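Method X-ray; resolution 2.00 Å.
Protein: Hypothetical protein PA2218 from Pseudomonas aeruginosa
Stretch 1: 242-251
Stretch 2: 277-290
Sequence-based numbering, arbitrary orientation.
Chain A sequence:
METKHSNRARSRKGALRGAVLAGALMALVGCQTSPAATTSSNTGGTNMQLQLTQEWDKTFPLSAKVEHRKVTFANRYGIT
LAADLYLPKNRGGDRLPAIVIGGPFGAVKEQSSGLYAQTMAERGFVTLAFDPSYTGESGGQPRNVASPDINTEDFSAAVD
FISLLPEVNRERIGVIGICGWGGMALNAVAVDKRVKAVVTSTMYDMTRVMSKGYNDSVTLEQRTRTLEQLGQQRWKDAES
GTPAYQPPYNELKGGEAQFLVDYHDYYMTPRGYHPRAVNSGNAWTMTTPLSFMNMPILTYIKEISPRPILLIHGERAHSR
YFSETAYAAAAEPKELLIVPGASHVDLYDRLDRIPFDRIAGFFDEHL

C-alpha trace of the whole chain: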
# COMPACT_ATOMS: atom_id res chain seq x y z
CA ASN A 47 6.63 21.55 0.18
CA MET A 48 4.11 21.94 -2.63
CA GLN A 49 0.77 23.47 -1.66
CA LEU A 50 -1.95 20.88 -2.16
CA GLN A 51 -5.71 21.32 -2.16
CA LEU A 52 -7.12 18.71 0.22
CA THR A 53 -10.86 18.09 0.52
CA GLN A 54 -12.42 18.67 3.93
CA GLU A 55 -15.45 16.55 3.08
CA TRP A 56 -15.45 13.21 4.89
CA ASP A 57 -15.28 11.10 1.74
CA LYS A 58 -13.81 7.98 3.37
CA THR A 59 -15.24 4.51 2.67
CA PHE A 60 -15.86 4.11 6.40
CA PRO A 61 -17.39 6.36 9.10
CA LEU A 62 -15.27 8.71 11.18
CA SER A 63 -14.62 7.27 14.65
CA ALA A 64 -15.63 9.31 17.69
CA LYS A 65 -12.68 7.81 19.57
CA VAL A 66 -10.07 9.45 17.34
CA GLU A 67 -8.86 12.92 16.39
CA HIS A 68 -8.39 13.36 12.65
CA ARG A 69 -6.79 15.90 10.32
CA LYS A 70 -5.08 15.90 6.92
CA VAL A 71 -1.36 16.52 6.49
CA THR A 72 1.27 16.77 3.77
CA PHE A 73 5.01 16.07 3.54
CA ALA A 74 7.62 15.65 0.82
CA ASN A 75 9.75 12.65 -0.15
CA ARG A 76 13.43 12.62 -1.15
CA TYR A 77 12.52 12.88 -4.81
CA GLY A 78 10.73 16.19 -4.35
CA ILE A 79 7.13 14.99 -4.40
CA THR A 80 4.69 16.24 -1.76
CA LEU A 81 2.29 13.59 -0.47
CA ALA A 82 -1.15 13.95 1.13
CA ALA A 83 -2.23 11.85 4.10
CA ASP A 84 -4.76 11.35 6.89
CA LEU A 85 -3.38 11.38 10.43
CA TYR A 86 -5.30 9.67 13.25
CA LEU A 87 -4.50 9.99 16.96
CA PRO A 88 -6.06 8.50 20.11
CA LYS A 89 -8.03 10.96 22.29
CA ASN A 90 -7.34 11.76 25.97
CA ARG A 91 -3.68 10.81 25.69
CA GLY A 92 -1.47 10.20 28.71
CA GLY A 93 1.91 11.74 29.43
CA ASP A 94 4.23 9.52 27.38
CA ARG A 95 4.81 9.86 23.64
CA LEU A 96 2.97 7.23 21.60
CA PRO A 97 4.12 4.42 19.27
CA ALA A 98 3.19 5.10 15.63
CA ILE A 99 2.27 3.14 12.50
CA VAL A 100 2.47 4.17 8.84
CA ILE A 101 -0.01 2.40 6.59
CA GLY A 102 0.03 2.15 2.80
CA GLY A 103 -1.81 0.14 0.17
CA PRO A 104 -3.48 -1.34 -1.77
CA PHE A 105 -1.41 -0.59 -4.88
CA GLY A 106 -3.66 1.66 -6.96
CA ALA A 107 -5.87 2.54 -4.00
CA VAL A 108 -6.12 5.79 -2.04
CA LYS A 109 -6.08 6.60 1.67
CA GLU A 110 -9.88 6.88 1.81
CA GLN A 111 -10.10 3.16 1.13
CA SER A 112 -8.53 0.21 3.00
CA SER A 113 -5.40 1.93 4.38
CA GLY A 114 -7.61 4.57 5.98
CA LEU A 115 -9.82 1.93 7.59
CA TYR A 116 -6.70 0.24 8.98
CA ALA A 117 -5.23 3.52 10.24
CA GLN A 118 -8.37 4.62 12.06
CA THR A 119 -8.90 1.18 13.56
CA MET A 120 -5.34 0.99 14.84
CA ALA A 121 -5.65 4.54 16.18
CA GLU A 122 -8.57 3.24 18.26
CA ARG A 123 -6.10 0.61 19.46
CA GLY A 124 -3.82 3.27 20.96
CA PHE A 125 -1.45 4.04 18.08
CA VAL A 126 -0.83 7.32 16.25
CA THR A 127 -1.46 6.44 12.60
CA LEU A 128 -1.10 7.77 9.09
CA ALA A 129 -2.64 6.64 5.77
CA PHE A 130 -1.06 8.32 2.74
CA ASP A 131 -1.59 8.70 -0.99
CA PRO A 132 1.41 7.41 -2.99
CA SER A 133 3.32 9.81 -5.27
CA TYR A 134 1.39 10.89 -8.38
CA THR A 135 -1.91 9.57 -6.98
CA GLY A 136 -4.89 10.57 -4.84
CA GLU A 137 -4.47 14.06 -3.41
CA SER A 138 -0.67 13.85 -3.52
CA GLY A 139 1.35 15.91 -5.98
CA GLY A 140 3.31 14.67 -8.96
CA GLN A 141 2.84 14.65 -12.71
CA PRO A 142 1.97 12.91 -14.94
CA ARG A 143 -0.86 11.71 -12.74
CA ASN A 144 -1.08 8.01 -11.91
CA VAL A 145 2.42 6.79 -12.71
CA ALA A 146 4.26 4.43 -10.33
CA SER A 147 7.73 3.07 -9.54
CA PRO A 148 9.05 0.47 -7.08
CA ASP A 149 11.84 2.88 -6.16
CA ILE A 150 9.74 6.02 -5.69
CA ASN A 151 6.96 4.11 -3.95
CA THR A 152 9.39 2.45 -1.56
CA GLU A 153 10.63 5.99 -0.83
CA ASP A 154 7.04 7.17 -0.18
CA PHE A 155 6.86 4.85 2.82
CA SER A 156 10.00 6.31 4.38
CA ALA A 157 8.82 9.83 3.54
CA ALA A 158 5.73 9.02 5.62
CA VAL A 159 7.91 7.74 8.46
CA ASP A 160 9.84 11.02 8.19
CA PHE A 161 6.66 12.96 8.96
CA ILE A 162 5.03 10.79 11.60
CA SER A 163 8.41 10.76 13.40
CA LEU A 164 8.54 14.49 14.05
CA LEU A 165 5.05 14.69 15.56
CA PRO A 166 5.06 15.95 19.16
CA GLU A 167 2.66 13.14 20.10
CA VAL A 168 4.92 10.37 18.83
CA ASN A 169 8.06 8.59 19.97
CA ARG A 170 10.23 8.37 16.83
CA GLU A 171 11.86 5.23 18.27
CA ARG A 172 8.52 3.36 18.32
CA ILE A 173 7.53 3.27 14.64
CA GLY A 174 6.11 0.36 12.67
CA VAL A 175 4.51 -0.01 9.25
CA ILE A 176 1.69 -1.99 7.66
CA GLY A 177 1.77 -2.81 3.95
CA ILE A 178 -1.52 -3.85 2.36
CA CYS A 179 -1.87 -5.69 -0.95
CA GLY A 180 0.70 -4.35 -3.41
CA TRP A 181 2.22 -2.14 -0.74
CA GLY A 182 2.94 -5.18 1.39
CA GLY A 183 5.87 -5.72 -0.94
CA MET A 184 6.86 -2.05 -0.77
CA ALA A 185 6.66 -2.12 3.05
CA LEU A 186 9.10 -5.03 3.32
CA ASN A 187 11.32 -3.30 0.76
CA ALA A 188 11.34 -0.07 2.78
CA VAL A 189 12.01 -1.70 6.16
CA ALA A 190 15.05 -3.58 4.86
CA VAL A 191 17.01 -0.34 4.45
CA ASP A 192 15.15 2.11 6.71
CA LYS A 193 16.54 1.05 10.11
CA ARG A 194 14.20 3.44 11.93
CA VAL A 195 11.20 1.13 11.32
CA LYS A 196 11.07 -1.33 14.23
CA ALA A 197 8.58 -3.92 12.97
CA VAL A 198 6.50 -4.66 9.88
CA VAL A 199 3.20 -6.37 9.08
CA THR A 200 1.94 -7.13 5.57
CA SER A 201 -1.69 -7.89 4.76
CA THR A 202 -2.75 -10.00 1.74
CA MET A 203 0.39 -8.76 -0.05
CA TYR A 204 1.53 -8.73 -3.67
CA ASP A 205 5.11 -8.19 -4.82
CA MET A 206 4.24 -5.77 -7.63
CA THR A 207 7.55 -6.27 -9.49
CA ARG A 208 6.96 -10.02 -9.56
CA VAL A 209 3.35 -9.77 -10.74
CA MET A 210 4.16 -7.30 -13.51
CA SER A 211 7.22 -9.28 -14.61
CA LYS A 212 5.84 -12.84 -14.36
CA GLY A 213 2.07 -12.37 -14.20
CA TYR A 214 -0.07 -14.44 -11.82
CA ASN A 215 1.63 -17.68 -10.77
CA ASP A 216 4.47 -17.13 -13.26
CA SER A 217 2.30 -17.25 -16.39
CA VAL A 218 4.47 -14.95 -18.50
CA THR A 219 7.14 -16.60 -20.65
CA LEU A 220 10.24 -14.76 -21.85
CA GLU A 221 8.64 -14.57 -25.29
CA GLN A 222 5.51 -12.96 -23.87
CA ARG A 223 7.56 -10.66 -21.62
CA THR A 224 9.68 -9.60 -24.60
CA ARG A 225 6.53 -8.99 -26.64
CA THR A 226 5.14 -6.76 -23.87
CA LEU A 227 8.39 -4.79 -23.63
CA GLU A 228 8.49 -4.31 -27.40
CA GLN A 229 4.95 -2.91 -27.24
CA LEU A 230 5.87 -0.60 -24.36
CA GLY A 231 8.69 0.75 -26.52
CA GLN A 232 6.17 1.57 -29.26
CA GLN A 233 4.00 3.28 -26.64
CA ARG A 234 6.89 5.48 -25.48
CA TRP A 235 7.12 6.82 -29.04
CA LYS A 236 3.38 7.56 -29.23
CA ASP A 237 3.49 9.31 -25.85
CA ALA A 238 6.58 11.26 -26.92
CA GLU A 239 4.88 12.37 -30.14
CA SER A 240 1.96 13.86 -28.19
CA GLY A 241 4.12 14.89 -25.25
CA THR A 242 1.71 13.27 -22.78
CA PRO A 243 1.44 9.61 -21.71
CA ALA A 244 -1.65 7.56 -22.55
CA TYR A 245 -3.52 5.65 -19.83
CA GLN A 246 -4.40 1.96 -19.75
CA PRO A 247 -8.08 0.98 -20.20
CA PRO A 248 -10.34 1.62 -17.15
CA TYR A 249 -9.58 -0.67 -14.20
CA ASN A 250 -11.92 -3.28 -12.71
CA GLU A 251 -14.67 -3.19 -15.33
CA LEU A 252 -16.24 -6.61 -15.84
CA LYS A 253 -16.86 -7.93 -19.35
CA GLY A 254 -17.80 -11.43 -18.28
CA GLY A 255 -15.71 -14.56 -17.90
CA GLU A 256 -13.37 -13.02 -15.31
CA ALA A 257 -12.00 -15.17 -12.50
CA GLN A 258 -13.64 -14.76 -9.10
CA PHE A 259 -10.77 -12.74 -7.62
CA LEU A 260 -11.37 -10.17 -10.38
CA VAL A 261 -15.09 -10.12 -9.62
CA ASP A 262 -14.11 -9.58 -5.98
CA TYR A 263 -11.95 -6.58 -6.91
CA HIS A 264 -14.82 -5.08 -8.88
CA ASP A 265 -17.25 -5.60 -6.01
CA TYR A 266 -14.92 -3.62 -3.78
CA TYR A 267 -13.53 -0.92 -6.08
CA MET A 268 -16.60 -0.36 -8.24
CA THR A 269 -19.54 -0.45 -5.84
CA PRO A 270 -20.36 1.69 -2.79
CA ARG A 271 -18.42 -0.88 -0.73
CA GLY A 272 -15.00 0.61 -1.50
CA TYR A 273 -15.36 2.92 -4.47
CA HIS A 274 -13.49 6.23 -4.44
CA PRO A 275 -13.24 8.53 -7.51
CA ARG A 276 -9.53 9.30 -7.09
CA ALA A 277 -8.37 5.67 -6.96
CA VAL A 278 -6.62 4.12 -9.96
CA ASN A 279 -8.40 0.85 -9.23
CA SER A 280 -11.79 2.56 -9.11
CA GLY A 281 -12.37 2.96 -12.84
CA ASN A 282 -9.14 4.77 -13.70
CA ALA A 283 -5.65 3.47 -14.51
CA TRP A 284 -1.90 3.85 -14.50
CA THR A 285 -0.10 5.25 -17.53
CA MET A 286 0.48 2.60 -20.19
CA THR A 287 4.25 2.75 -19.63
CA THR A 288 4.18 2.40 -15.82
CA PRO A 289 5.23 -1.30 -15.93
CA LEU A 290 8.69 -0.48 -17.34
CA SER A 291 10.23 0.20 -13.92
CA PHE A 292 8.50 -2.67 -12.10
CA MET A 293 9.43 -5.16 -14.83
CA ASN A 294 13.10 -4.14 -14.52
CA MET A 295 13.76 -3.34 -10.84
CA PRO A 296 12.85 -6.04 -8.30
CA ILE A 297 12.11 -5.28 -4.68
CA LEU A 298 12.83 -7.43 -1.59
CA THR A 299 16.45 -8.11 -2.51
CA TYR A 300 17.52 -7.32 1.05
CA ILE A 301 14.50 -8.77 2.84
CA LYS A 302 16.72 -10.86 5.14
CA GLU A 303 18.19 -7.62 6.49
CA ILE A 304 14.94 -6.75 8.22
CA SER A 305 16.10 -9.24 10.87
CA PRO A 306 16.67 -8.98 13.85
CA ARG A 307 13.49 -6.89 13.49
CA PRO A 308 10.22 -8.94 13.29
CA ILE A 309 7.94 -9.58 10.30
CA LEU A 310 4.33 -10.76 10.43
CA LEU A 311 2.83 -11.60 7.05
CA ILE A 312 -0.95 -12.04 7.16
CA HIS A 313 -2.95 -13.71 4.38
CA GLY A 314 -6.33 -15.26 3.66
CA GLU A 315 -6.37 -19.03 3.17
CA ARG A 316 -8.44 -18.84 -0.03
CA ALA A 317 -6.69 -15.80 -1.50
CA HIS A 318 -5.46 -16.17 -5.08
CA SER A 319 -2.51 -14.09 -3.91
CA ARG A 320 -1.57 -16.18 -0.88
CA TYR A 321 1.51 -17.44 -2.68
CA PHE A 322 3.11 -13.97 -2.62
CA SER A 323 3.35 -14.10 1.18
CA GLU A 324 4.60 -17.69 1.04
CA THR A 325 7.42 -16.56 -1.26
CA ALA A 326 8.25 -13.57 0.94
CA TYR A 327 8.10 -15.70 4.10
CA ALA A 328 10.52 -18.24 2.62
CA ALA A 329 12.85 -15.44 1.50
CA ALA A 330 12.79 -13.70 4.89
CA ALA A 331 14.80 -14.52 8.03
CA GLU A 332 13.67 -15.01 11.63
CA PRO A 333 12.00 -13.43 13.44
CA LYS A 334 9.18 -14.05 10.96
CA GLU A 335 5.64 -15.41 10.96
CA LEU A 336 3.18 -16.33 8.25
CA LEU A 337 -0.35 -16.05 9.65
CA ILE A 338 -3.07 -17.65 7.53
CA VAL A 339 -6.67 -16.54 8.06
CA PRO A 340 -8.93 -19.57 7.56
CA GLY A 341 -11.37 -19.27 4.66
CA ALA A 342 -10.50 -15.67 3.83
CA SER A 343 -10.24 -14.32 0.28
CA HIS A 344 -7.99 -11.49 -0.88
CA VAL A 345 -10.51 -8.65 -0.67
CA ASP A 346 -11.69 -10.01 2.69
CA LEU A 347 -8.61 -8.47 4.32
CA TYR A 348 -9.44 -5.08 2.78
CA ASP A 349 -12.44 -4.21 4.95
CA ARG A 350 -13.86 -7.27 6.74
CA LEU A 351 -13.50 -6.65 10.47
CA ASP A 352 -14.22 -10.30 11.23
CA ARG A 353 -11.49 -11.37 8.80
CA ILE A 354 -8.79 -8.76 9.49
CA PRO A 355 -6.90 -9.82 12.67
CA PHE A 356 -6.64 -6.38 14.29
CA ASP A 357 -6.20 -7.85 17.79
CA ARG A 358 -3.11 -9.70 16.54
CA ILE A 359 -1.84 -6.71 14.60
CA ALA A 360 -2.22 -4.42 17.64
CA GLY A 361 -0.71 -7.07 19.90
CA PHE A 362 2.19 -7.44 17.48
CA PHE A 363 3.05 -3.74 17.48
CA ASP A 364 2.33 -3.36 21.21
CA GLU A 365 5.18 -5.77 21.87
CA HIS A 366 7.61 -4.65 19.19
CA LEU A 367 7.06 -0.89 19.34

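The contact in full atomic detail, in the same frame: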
# COMPACT_ATOMS: atom_id res chain seq x y z
N THR A 242 2.41 13.70 -23.99
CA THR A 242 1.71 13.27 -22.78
C THR A 242 1.48 11.76 -22.85
O THR A 242 1.15 11.22 -23.90
CB THR A 242 0.34 13.97 -22.64
OG1 THR A 242 -0.60 13.37 -23.54
CG2 THR A 242 0.45 15.45 -22.96
N PRO A 243 1.64 11.06 -21.72
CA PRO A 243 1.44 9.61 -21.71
C PRO A 243 -0.03 9.19 -21.76
O PRO A 243 -0.90 9.85 -21.19
CB PRO A 243 2.10 9.20 -20.40
CG PRO A 243 1.73 10.34 -19.50
CD PRO A 243 1.99 11.55 -20.38
N ALA A 244 -0.29 8.09 -22.46
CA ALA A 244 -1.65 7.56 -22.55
C ALA A 244 -1.89 6.67 -21.33
O ALA A 244 -0.95 6.17 -20.72
CB ALA A 244 -1.80 6.75 -23.83
N TYR A 245 -3.16 6.49 -20.98
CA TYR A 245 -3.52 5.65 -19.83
C TYR A 245 -4.07 4.31 -20.28
O TYR A 245 -4.62 4.19 -21.37
CB TYR A 245 -4.54 6.38 -18.95
CG TYR A 245 -3.92 7.52 -18.17
CD1 TYR A 245 -3.14 7.26 -17.04
CD2 TYR A 245 -4.02 8.83 -18.62
CE1 TYR A 245 -2.46 8.29 -16.39
CE2 TYR A 245 -3.34 9.87 -17.97
CZ TYR A 245 -2.56 9.59 -16.86
OH TYR A 245 -1.87 10.60 -16.23
N GLN A 246 -3.90 3.30 -19.43
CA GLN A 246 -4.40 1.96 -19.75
C GLN A 246 -5.93 2.02 -19.68
O GLN A 246 -6.50 2.98 -19.15
CB GLN A 246 -3.86 0.96 -18.73
CG GLN A 246 -2.35 1.01 -18.57
CD GLN A 246 -1.82 0.02 -17.55
OE1 GLN A 246 -0.67 0.11 -17.13
NE2 GLN A 246 -2.65 -0.93 -17.16
N PRO A 247 -6.61 1.00 -20.23
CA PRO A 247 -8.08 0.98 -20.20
C PRO A 247 -8.57 1.01 -18.75
O PRO A 247 -7.86 0.57 -17.84
CB PRO A 247 -8.41 -0.35 -20.89
CG PRO A 247 -7.28 -0.50 -21.86
CD PRO A 247 -6.08 -0.12 -21.03
N PRO A 248 -9.78 1.54 -18.50
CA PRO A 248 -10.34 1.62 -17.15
C PRO A 248 -10.19 0.33 -16.35
O PRO A 248 -10.43 -0.76 -16.87
CB PRO A 248 -11.80 1.98 -17.40
CG PRO A 248 -11.71 2.84 -18.62
CD PRO A 248 -10.74 2.06 -19.49
N TYR A 249 -9.80 0.47 -15.09
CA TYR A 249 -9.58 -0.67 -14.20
C TYR A 249 -10.83 -1.23 -13.52
O TYR A 249 -11.75 -0.49 -13.15
CB TYR A 249 -8.57 -0.27 -13.11
CG TYR A 249 -7.12 -0.41 -13.50
CD1 TYR A 249 -6.69 -0.20 -14.81
CD2 TYR A 249 -6.16 -0.75 -12.55
CE1 TYR A 249 -5.34 -0.32 -15.16
CE2 TYR A 249 -4.81 -0.87 -12.88
CZ TYR A 249 -4.41 -0.66 -14.19
OH TYR A 249 -3.08 -0.79 -14.51
N ASN A 250 -10.84 -2.55 -13.36
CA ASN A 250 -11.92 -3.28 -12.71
C ASN A 250 -13.31 -3.18 -13.31
O ASN A 250 -14.31 -3.05 -12.60
CB ASN A 250 -11.96 -2.91 -11.22
CG ASN A 250 -10.74 -3.41 -10.48
OD1 ASN A 250 -10.02 -2.63 -9.84
ND2 ASN A 250 -10.49 -4.71 -10.56
N GLU A 251 -13.38 -3.23 -14.64
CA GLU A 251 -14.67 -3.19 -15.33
C GLU A 251 -14.86 -4.62 -15.82
O GLU A 251 -14.01 -5.16 -16.52
CB GLU A 251 -14.64 -2.21 -16.50
CG GLU A 251 -14.26 -0.79 -16.07
CD GLU A 251 -14.91 0.29 -16.92
OE1 GLU A 251 -14.81 0.21 -18.17
OE2 GLU A 251 -15.52 1.21 -16.33
N ALA A 277 -9.16 6.89 -6.88
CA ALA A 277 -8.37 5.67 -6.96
C ALA A 277 -8.18 5.13 -8.37
O ALA A 277 -9.12 5.11 -9.18
CB ALA A 277 -8.99 4.58 -6.09
N VAL A 278 -6.95 4.70 -8.66
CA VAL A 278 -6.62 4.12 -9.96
C VAL A 278 -7.50 2.89 -10.17
O VAL A 278 -8.07 2.69 -11.24
CB VAL A 278 -5.14 3.65 -10.00
CG1 VAL A 278 -4.95 2.58 -11.09
CG2 VAL A 278 -4.23 4.83 -10.26
N ASN A 279 -7.62 2.06 -9.13
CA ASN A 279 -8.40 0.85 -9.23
C ASN A 279 -9.90 1.08 -9.37
O ASN A 279 -10.62 0.20 -9.82
CB ASN A 279 -8.10 -0.06 -8.04
CG ASN A 279 -6.64 -0.48 -8.00
OD1 ASN A 279 -5.96 -0.49 -9.03
ND2 ASN A 279 -6.15 -0.83 -6.81
N SER A 280 -10.37 2.26 -8.99
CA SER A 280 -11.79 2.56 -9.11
C SER A 280 -12.16 3.20 -10.45
O SER A 280 -12.55 4.37 -10.50
CB SER A 280 -12.25 3.48 -7.96
OG SER A 280 -12.35 2.77 -6.73
N GLY A 281 -12.01 2.45 -11.53
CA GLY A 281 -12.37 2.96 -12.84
C GLY A 281 -11.35 3.81 -13.58
O GLY A 281 -11.65 4.30 -14.67
N ASN A 282 -10.17 3.99 -13.01
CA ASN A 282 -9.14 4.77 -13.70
C ASN A 282 -8.01 3.84 -14.12
O ASN A 282 -8.27 2.69 -14.48
CB ASN A 282 -8.64 5.90 -12.79
CG ASN A 282 -9.74 6.88 -12.45
OD1 ASN A 282 -10.26 6.87 -11.34
ND2 ASN A 282 -10.11 7.72 -13.41
N ALA A 283 -6.77 4.32 -14.09
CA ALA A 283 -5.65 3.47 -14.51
C ALA A 283 -4.30 4.15 -14.45
O ALA A 283 -4.20 5.37 -14.37
CB ALA A 283 -5.88 2.99 -15.93
N TRP A 284 -3.26 3.34 -14.50
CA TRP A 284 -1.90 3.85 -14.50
C TRP A 284 -1.60 4.19 -15.96
O TRP A 284 -2.34 3.79 -16.86
CB TRP A 284 -0.90 2.78 -14.06
CG TRP A 284 -1.12 2.24 -12.69
CD1 TRP A 284 -1.60 1.01 -12.36
CD2 TRP A 284 -0.84 2.91 -11.45
NE1 TRP A 284 -1.65 0.86 -10.99
CE2 TRP A 284 -1.18 2.02 -10.41
CE3 TRP A 284 -0.34 4.18 -11.12
CZ2 TRP A 284 -1.04 2.35 -9.05
CZ3 TRP A 284 -0.20 4.51 -9.77
CH2 TRP A 284 -0.55 3.60 -8.76
N THR A 285 -0.51 4.91 -16.17
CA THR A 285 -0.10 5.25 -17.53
C THR A 285 0.26 3.92 -18.16
O THR A 285 0.63 2.97 -17.45
CB THR A 285 1.16 6.11 -17.52
OG1 THR A 285 2.20 5.42 -16.81
CG2 THR A 285 0.89 7.45 -16.85
N MET A 286 0.16 3.83 -19.49
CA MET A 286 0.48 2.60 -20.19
C MET A 286 1.93 2.17 -19.98
O MET A 286 2.23 0.99 -19.94
CB MET A 286 0.18 2.74 -21.69
CG MET A 286 -1.31 2.69 -22.04
SD MET A 286 -1.64 2.71 -23.83
CE MET A 286 -1.32 1.01 -24.22
N THR A 287 2.84 3.13 -19.81
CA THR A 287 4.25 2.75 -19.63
C THR A 287 4.73 2.55 -18.18
O THR A 287 5.92 2.32 -17.95
CB THR A 287 5.18 3.76 -20.36
OG1 THR A 287 4.89 5.10 -19.95
CG2 THR A 287 4.97 3.65 -21.87
N THR A 288 3.81 2.60 -17.22
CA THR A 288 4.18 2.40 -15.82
C THR A 288 4.95 1.11 -15.53
O THR A 288 5.91 1.11 -14.76
CB THR A 288 2.92 2.46 -14.90
OG1 THR A 288 2.58 3.83 -14.63
CG2 THR A 288 3.18 1.73 -13.57
N PRO A 289 4.55 -0.01 -16.15
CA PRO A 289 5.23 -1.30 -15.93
C PRO A 289 6.75 -1.35 -16.19
O PRO A 289 7.44 -2.19 -15.64
CB PRO A 289 4.47 -2.25 -16.84
CG PRO A 289 3.09 -1.66 -16.87
CD PRO A 289 3.38 -0.19 -17.03
N LEU A 290 7.26 -0.46 -17.03
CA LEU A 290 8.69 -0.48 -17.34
C LEU A 290 9.63 -0.54 -16.14
O LEU A 290 10.62 -1.28 -16.17
CB LEU A 290 9.06 0.71 -18.22
CG LEU A 290 8.53 0.63 -19.66
CD1 LEU A 290 8.73 1.97 -20.34
CD2 LEU A 290 9.25 -0.49 -20.42
O HOH W 1 1.78 5.60 -21.19
O HOH W 2 -14.30 3.81 -15.48

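Although the two stretches run alongside each other for much of their length, they form a single beta bridge, between Tyr 245 and Thr 285 (CA to CA 4.1 Å), and the side chain of Tyr 249 provides the second centre of the contact. The bridge rests on two nearly linear hydrogen bonds, from Met 286 N to Ala 244 O (2.9 Å) and from Gln 246 N to Trp 284 O (3.0 Å). Beside it, Gln 246 CG packs 4.0 Å from Met 286 CG, and Tyr 245 CE1 lies 3.5 Å from Thr 285 CG2. Further along, where two prolines offer no amide hydrogen, backbone pairing resumes at Tyr 249, whose N donates to Asn 282 O (2.8 Å); a weak bond from Gly 281 N to Tyr 249 O (3.4 Å) follows.

Tyr 249 directs its CA-to-CB bond toward the second stretch and has the most area covered in the contact, which buries 752 Å² in all. Ala 283 CA lies over one face of its ring, 4.1 Å from the centroid, and Ala 283 CB comes within 3.4 Å of Tyr 249 CE1. Val 278 CG1 adds an off-centre CH-pi contact and lies 3.8 Å from Tyr 249 CD2. The Trp 284 ring meets the tyrosine obliquely, with Tyr 249 OH 3.2 Å from Trp 284 CD1 and near the indole plane. The backbone Trp 284 N is buried by the contact and has no partner in the model.

Gly 281 adopts a positive phi (84°) at which a CB would be jammed against the preceding carbonyl oxygen, so glycine suits the backbone here. At the other end, Thr 285 begins a type I turn closed by Thr 288 N to Thr 285 O (3.2 Å) and reinforced by a hydrogen bond between Thr 285 OG1 and Thr 288 OG1 (2.7 Å). A water links Ala 244 O (2.8 Å) to Thr 287 N (3.0 Å).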